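Multicopper oxidase (Arthrobacter sp. FB24, PDB 3GDC) probably oxidises phenolic substrates as a laccase, passing electrons through its copper centres to dioxygen, which it reduces to water. Local coordinates at residues T128-C133 against H208-L213; V166-G171 against S184-P189; D216-F221 against T245-Q250. All coordinates share one frame; numbering follows the deposited sequence.

In the fold
The three contacts show how two sheets of one cupredoxin-like domain meet each other and a copper-bearing strand of the other. Contacts 1 and 2, about 11 Å apart between centres, share a sheet: His208 O lies 2.8 Å from Met167 N, a probable hydrogen bond between neighbouring strands. Contact 3 belongs to the facing sheet, its centre about 12 Å from that of contact 1 and 13 Å from that of contact 2, and Met167 SD meets Phe221 CE1 at 3.9 Å where the two sheets pack together. Contact 1 holds two copper ligands; the side chains of Thr245 in contact 3 and Val168 in contact 2 lie about 6 Å and 12 Å from a copper ion.

Contact 1 (T128-C133 against H208-L213); sequences THLYHC and HLINVL. With CU (copper (II) ion), chain E; CU (copper (II) ion), chain D.
Thr128 and His208 share a hydrogen bond, OG1 to ND1 at 2.8 Å, with the hydroxyl at the edge of the imidazole and in its plane. The two side chains cross obliquely. Thr128 has OG1 anti to its carbonyl carbon (chi1 -63°), which presents the hydroxyl to the ring nitrogen while the CG2 methyl lies against the CB of His208. The far nitrogen of the ring, NE2, is hydrogen-bonded to Glu164, so the imidazole is held at both nitrogens, which probably fixes the rotation of the ring.

Beyond this polar end the contact is apolar. Leu130 and Ile210 run alongside each other, pointing opposite ways, with Leu130 CB touching Ile210 CG2 at 4.0 Å. Further along, Leu130 CD1 reaches the CG1 methyl of Val212, also at 4.0 Å, and Ile210 CD1 rests against the backbone carbonyl O of His129 at 3.7 Å. The axes of the two short strand segments approach to 7.8 Å, inclined by 40°, too far for backbone pairing; this is side-chain packing between strands of different sheets, joining the two cupredoxin-like parts of the chain.

The same strand leads directly into the copper sites. His132 NE2 binds one copper ion at 2.1 Å, together with His93 and His271 of the second subunit, while Cys133 SG binds another at 2.2 Å with His88 and His141, the ligand set of a type 1 blue copper. His132 ND1 donates to Cys133 O, a nearly straight bond of 3.0 Å. The sequence here is the His-Cys-His motif of multicopper oxidases, so the bond and the shared backbone probably offer a short path for electrons from the blue copper to the copper cluster where dioxygen is reduced.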
# COMPACT_ATOMS: atom_id res chain seq x y z
N THR A 128 16.28 -7.15 5.70
CA THR A 128 15.38 -7.68 6.70
C THR A 128 14.42 -8.60 5.98
O THR A 128 13.67 -8.16 5.09
CB THR A 128 14.65 -6.53 7.40
OG1 THR A 128 15.61 -5.73 8.09
CG2 THR A 128 13.59 -7.02 8.37
N HIS A 129 14.46 -9.88 6.33
CA HIS A 129 13.70 -10.90 5.63
C HIS A 129 12.87 -11.72 6.62
O HIS A 129 12.70 -11.32 7.79
CB HIS A 129 14.65 -11.80 4.80
CG HIS A 129 15.64 -11.04 3.98
ND1 HIS A 129 15.27 -10.19 2.96
CD2 HIS A 129 17.00 -11.02 4.01
CE1 HIS A 129 16.36 -9.66 2.41
NE2 HIS A 129 17.42 -10.15 3.03
N LEU A 130 12.34 -12.84 6.15
CA LEU A 130 11.45 -13.68 6.94
C LEU A 130 11.45 -15.08 6.36
O LEU A 130 12.00 -15.32 5.27
CB LEU A 130 10.02 -13.10 6.97
CG LEU A 130 9.19 -13.04 5.67
CD1 LEU A 130 7.67 -13.14 6.00
CD2 LEU A 130 9.47 -11.81 4.86
N TYR A 131 10.86 -16.01 7.10
CA TYR A 131 10.65 -17.37 6.63
C TYR A 131 9.28 -17.82 7.12
O TYR A 131 8.74 -17.29 8.12
CB TYR A 131 11.78 -18.31 7.14
CG TYR A 131 11.84 -18.45 8.64
CD1 TYR A 131 11.11 -19.44 9.30
CD2 TYR A 131 12.62 -17.58 9.41
CE1 TYR A 131 11.15 -19.58 10.70
CE2 TYR A 131 12.67 -17.69 10.82
CZ TYR A 131 11.93 -18.69 11.44
OH TYR A 131 11.96 -18.82 12.81
N HIS A 132 8.68 -18.77 6.41
CA HIS A 132 7.40 -19.34 6.84
C HIS A 132 7.13 -20.66 6.15
O HIS A 132 7.82 -21.01 5.18
CB HIS A 132 6.24 -18.35 6.58
CG HIS A 132 6.09 -17.92 5.16
ND1 HIS A 132 5.47 -18.70 4.20
CD2 HIS A 132 6.49 -16.79 4.52
CE1 HIS A 132 5.50 -18.08 3.04
NE2 HIS A 132 6.11 -16.91 3.21
N CYS A 133 6.16 -21.41 6.64
CA CYS A 133 5.83 -22.68 6.02
C CYS A 133 5.18 -22.46 4.66
O CYS A 133 4.46 -21.47 4.45
CB CYS A 133 4.91 -23.50 6.93
SG CYS A 133 4.45 -25.09 6.20
N HIS A 208 13.27 -3.83 13.20
CA HIS A 208 12.96 -4.66 12.04
C HIS A 208 11.49 -5.03 12.11
O HIS A 208 11.10 -5.87 12.92
CB HIS A 208 13.84 -5.91 12.04
CG HIS A 208 15.29 -5.58 12.00
ND1 HIS A 208 15.98 -5.38 10.83
CD2 HIS A 208 16.18 -5.36 13.00
CE1 HIS A 208 17.24 -5.07 11.11
NE2 HIS A 208 17.38 -5.04 12.42
N LEU A 209 10.68 -4.44 11.23
CA LEU A 209 9.22 -4.63 11.27
C LEU A 209 8.78 -5.52 10.14
O LEU A 209 9.02 -5.20 8.97
CB LEU A 209 8.50 -3.28 11.15
CG LEU A 209 6.97 -3.35 11.16
CD1 LEU A 209 6.50 -3.66 12.57
CD2 LEU A 209 6.42 -2.01 10.68
N ILE A 210 8.12 -6.63 10.48
CA ILE A 210 7.75 -7.65 9.51
C ILE A 210 6.27 -7.94 9.59
O ILE A 210 5.76 -8.22 10.67
CB ILE A 210 8.51 -8.97 9.78
CG1 ILE A 210 10.01 -8.72 9.73
CG2 ILE A 210 8.07 -10.06 8.80
CD1 ILE A 210 10.82 -9.71 10.52
N ASN A 211 5.59 -7.92 8.44
CA ASN A 211 4.18 -8.23 8.41
C ASN A 211 3.91 -9.66 7.93
O ASN A 211 4.20 -9.98 6.77
CB ASN A 211 3.41 -7.24 7.53
CG ASN A 211 1.91 -7.47 7.62
OD1 ASN A 211 1.41 -7.83 8.69
ND2 ASN A 211 1.19 -7.28 6.51
N VAL A 212 3.34 -10.49 8.81
CA VAL A 212 2.89 -11.83 8.40
C VAL A 212 1.36 -12.00 8.43
O VAL A 212 0.85 -13.10 8.24
CB VAL A 212 3.57 -12.95 9.20
CG1 VAL A 212 5.07 -12.85 9.09
CG2 VAL A 212 3.12 -12.91 10.67
N LEU A 213 0.64 -10.91 8.67
CA LEU A 213 -0.80 -10.98 8.84
C LEU A 213 -1.50 -11.67 7.66
O LEU A 213 -1.37 -11.27 6.51
CB LEU A 213 -1.38 -9.58 9.08
CG LEU A 213 -2.90 -9.46 9.19
CD1 LEU A 213 -3.40 -10.23 10.41
CD2 LEU A 213 -3.22 -7.97 9.31
CU CU E . 6.38 -15.30 1.92
CU CU D . 3.07 -26.16 7.50

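Contact 2 (V166-G171 against S184-P189); sequences VMVMNG and SVNGLP
Asn186 grips the neighbouring strand with both ends of its carboxamide. ND2 donates to Val166 O at 2.8 Å in an almost straight bond that lies in the amide plane of Asn186 and in the carbonyl plane of Val166. OD1 accepts from Val168 N at 2.8 Å, the donor tilted from the plane of the side-chain carbonyl. The side chain thus takes the place of a peptide group just where strand 182-185 has ended; CG, anti to the carbonyl carbon (chi1 -71°), is carried toward strand 163-172, and the two bonds hold the amide in its orientation. Its own backbone N adds a third bond, to Val168 O. An alanine here would probably leave Val166 O and Val168 N without these side-chain partners.

Toward Ser184 and Asn170 the pairing is regular and antiparallel. Met169 and Val185 form a non-hydrogen-bonded pair, and Asn170 and Ser184 a hydrogen-bonded one, with Asn170 N to Ser184 O at 3.0 Å and Ser184 N to Asn170 O at 3.1 Å. Ser184 OG accepts from Gly187 N at 2.9 Å, an ST motif that holds the turn leaving the strand. The backbone of Gly187 (phi 120°) would jam a side chain against the preceding carbonyl.

Apolar packing flanks the bonds: Val185 CG2 lies 3.6 Å from Met167 CB and also touches CG, the valine methyl lying against the base of the methionine chain. This is one beta hairpin, with 182-185 an outermost strand of its sheet within the chain. Helix 13-18 covers Asn186 through Ile16 and Leu17, Trp280 lies against Met169 and Val185, and strand 205-211 pairs with strand 163-172 along its other edge.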
# COMPACT_ATOMS: atom_id res chain seq x y z
N VAL A 166 13.11 -6.42 16.98
CA VAL A 166 12.29 -7.03 15.94
C VAL A 166 10.82 -7.04 16.36
O VAL A 166 10.48 -7.35 17.50
CB VAL A 166 12.79 -8.47 15.53
CG1 VAL A 166 12.84 -9.43 16.72
CG2 VAL A 166 11.96 -9.05 14.39
N MET A 167 9.97 -6.67 15.41
CA MET A 167 8.53 -6.64 15.62
C MET A 167 7.81 -7.37 14.48
O MET A 167 7.82 -6.91 13.33
CB MET A 167 8.03 -5.19 15.70
CG MET A 167 8.51 -4.48 16.95
SD MET A 167 7.70 -2.89 17.14
CE MET A 167 8.28 -2.45 18.79
N VAL A 168 7.19 -8.49 14.82
CA VAL A 168 6.43 -9.27 13.84
C VAL A 168 4.93 -9.05 14.11
O VAL A 168 4.43 -9.35 15.20
CB VAL A 168 6.78 -10.77 13.88
CG1 VAL A 168 5.98 -11.52 12.82
CG2 VAL A 168 8.30 -11.00 13.69
N MET A 169 4.25 -8.50 13.11
CA MET A 169 2.83 -8.20 13.21
C MET A 169 2.04 -9.37 12.65
O MET A 169 2.24 -9.77 11.50
CB MET A 169 2.48 -6.93 12.41
CG MET A 169 3.25 -5.69 12.80
SD MET A 169 2.78 -4.25 11.81
CE MET A 169 3.41 -4.72 10.18
N ASN A 170 1.14 -9.92 13.46
CA ASN A 170 0.35 -11.07 13.03
C ASN A 170 -1.13 -10.96 13.42
O ASN A 170 -1.57 -9.94 13.97
CB ASN A 170 0.93 -12.38 13.61
CG ASN A 170 0.76 -12.48 15.13
OD1 ASN A 170 0.19 -11.59 15.75
ND2 ASN A 170 1.25 -13.57 15.73
N GLY A 171 -1.86 -12.02 13.11
CA GLY A 171 -3.28 -12.12 13.43
C GLY A 171 -3.59 -13.53 13.88
O GLY A 171 -2.87 -14.48 13.54
N SER A 184 -1.60 -8.99 16.95
CA SER A 184 -0.53 -8.75 17.90
C SER A 184 0.72 -8.23 17.22
O SER A 184 0.84 -8.29 16.00
CB SER A 184 -0.22 -10.02 18.72
OG SER A 184 0.80 -10.82 18.12
N VAL A 185 1.62 -7.68 18.03
CA VAL A 185 3.02 -7.59 17.66
C VAL A 185 3.81 -8.52 18.58
O VAL A 185 3.72 -8.44 19.81
CB VAL A 185 3.57 -6.13 17.65
CG1 VAL A 185 3.13 -5.33 18.88
CG2 VAL A 185 5.10 -6.14 17.53
N ASN A 186 4.56 -9.44 17.97
CA ASN A 186 5.36 -10.40 18.73
C ASN A 186 4.64 -11.44 19.59
O ASN A 186 5.21 -12.01 20.51
CB ASN A 186 6.48 -9.68 19.51
CG ASN A 186 7.56 -9.16 18.59
OD1 ASN A 186 7.55 -9.46 17.39
ND2 ASN A 186 8.50 -8.39 19.13
N GLY A 187 3.37 -11.70 19.27
CA GLY A 187 2.71 -12.90 19.75
C GLY A 187 1.47 -12.75 20.61
O GLY A 187 0.59 -13.60 20.53
N LEU A 188 1.42 -11.71 21.43
CA LEU A 188 0.32 -11.58 22.40
C LEU A 188 -0.40 -10.23 22.30
O LEU A 188 0.21 -9.19 22.50
CB LEU A 188 0.82 -11.75 23.83
CG LEU A 188 1.45 -13.07 24.27
CD1 LEU A 188 1.84 -12.91 25.75
CD2 LEU A 188 0.47 -14.22 24.07
N PRO A 189 -1.70 -10.26 21.98
CA PRO A 189 -2.53 -9.06 21.95
C PRO A 189 -2.33 -8.20 23.20
O PRO A 189 -2.36 -8.73 24.33
CB PRO A 189 -3.94 -9.63 21.91
CG PRO A 189 -3.78 -10.90 21.15
CD PRO A 189 -2.49 -11.46 21.63

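Contact 3 (D216-F221 against T245-Q250); sequences DPINSF and TISQVQ
Asn219 and Gln248 form the straighter of two hydrogen-bonded pairs in this antiparallel contact: Asn219 N donates to Gln248 O at 2.8 Å, and Gln248 N returns a bond to Asn219 O, both at 168°. Phe221 and Ile246 repeat the pattern, with a more bent bond from Phe221 N to Ile246 O at 2.9 Å. On the face carrying these four residues, Ile246 CD1 lies 4.1 Å from Phe221 CB, while CG of Phe221 lies anti to the backbone N (chi1 178°), and the ring packs on Leu209 and Met167. Gln248 NE2 is held by Tyr230 OH and Leu209 O.

Such pairing builds one sheet of a cupredoxin-like beta sandwich, in which strand 245-249 is outermost within the chain and this face packs on the other sheet.

On the face of Ile218 and Ser247, Ile218 CD1 meets Ser247 CB at 3.7 Å, and both residues pack against a neighbouring copy, the third subunit. Toward Pro217 direct bonding gives way to a water, which donates to Pro217 O at 2.9 Å and accepts from Gln250 N at 3.0 Å. Just beyond, Gln250 OE1 is hydrogen-bonded to ND1 of His271 of the second subunit, a copper ligand.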
# COMPACT_ATOMS: atom_id res chain seq x y z
N ASP A 216 -6.36 -10.44 6.14
CA ASP A 216 -6.44 -9.00 5.88
C ASP A 216 -5.34 -8.57 4.90
O ASP A 216 -4.18 -8.94 5.09
CB ASP A 216 -6.30 -8.22 7.19
CG ASP A 216 -7.45 -8.49 8.15
OD1 ASP A 216 -8.59 -8.04 7.86
OD2 ASP A 216 -7.22 -9.12 9.20
N PRO A 217 -5.69 -7.79 3.86
CA PRO A 217 -4.70 -7.51 2.82
C PRO A 217 -3.55 -6.56 3.20
O PRO A 217 -2.50 -6.60 2.56
CB PRO A 217 -5.54 -6.89 1.69
CG PRO A 217 -6.73 -6.29 2.39
CD PRO A 217 -7.00 -7.16 3.59
N ILE A 218 -3.74 -5.72 4.22
CA ILE A 218 -2.69 -4.75 4.56
C ILE A 218 -2.64 -4.48 6.06
O ILE A 218 -3.67 -4.50 6.76
CB ILE A 218 -2.81 -3.44 3.72
CG1 ILE A 218 -1.53 -2.59 3.81
CG2 ILE A 218 -4.04 -2.62 4.13
CD1 ILE A 218 -1.26 -1.71 2.59
N ASN A 219 -1.43 -4.25 6.55
CA ASN A 219 -1.22 -3.88 7.94
C ASN A 219 -0.54 -2.52 7.96
O ASN A 219 -0.03 -2.07 6.93
CB ASN A 219 -0.39 -4.93 8.68
CG ASN A 219 -0.73 -5.03 10.16
OD1 ASN A 219 -1.23 -4.07 10.77
ND2 ASN A 219 -0.46 -6.20 10.75
N SER A 220 -0.56 -1.84 9.10
CA SER A 220 0.17 -0.59 9.21
C SER A 220 0.80 -0.44 10.59
O SER A 220 0.59 -1.29 11.48
CB SER A 220 -0.71 0.61 8.86
OG SER A 220 -1.78 0.75 9.77
N PHE A 221 1.57 0.62 10.75
CA PHE A 221 2.36 0.89 11.95
C PHE A 221 2.44 2.38 12.13
O PHE A 221 2.90 3.09 11.23
CB PHE A 221 3.78 0.32 11.80
CG PHE A 221 4.68 0.58 12.97
CD1 PHE A 221 4.95 -0.43 13.90
CD2 PHE A 221 5.31 1.82 13.13
CE1 PHE A 221 5.80 -0.19 14.99
CE2 PHE A 221 6.15 2.06 14.22
CZ PHE A 221 6.40 1.06 15.15
N THR A 245 3.86 6.93 9.98
CA THR A 245 2.94 5.85 9.64
C THR A 245 3.42 5.15 8.37
O THR A 245 3.71 5.80 7.38
CB THR A 245 1.51 6.40 9.37
OG1 THR A 245 1.05 7.13 10.52
CG2 THR A 245 0.53 5.26 9.10
N ILE A 246 3.50 3.82 8.42
CA ILE A 246 3.84 3.05 7.21
C ILE A 246 2.93 1.85 7.05
O ILE A 246 2.37 1.35 8.03
CB ILE A 246 5.33 2.60 7.18
CG1 ILE A 246 5.73 1.82 8.43
CG2 ILE A 246 6.25 3.75 6.92
CD1 ILE A 246 5.78 0.34 8.18
N SER A 247 2.80 1.38 5.81
CA SER A 247 1.95 0.22 5.53
C SER A 247 2.77 -0.93 4.92
O SER A 247 3.80 -0.69 4.27
CB SER A 247 0.80 0.60 4.59
OG SER A 247 1.30 0.99 3.32
N GLN A 248 2.29 -2.15 5.14
CA GLN A 248 2.91 -3.36 4.61
C GLN A 248 1.83 -4.38 4.29
O GLN A 248 0.98 -4.67 5.12
CB GLN A 248 3.85 -3.96 5.67
CG GLN A 248 5.05 -3.08 6.05
CD GLN A 248 5.91 -3.71 7.13
OE1 GLN A 248 5.48 -4.65 7.80
NE2 GLN A 248 7.13 -3.21 7.30
N VAL A 249 1.87 -4.96 3.09
CA VAL A 249 1.04 -6.13 2.82
C VAL A 249 1.79 -7.34 3.39
O VAL A 249 2.93 -7.21 3.83
CB VAL A 249 0.78 -6.33 1.32
CG1 VAL A 249 0.10 -5.09 0.72
CG2 VAL A 249 2.10 -6.67 0.56
N GLN A 250 1.17 -8.51 3.37
CA GLN A 250 1.84 -9.71 3.89
C GLN A 250 3.08 -10.00 3.05
O GLN A 250 3.02 -9.96 1.82
CB GLN A 250 0.90 -10.91 3.87
CG GLN A 250 1.45 -12.09 4.64
CD GLN A 250 0.71 -13.38 4.37
OE1 GLN A 250 0.58 -13.81 3.22
NE2 GLN A 250 0.24 -14.02 5.43
O HOH W 1 -1.37 -9.21 1.98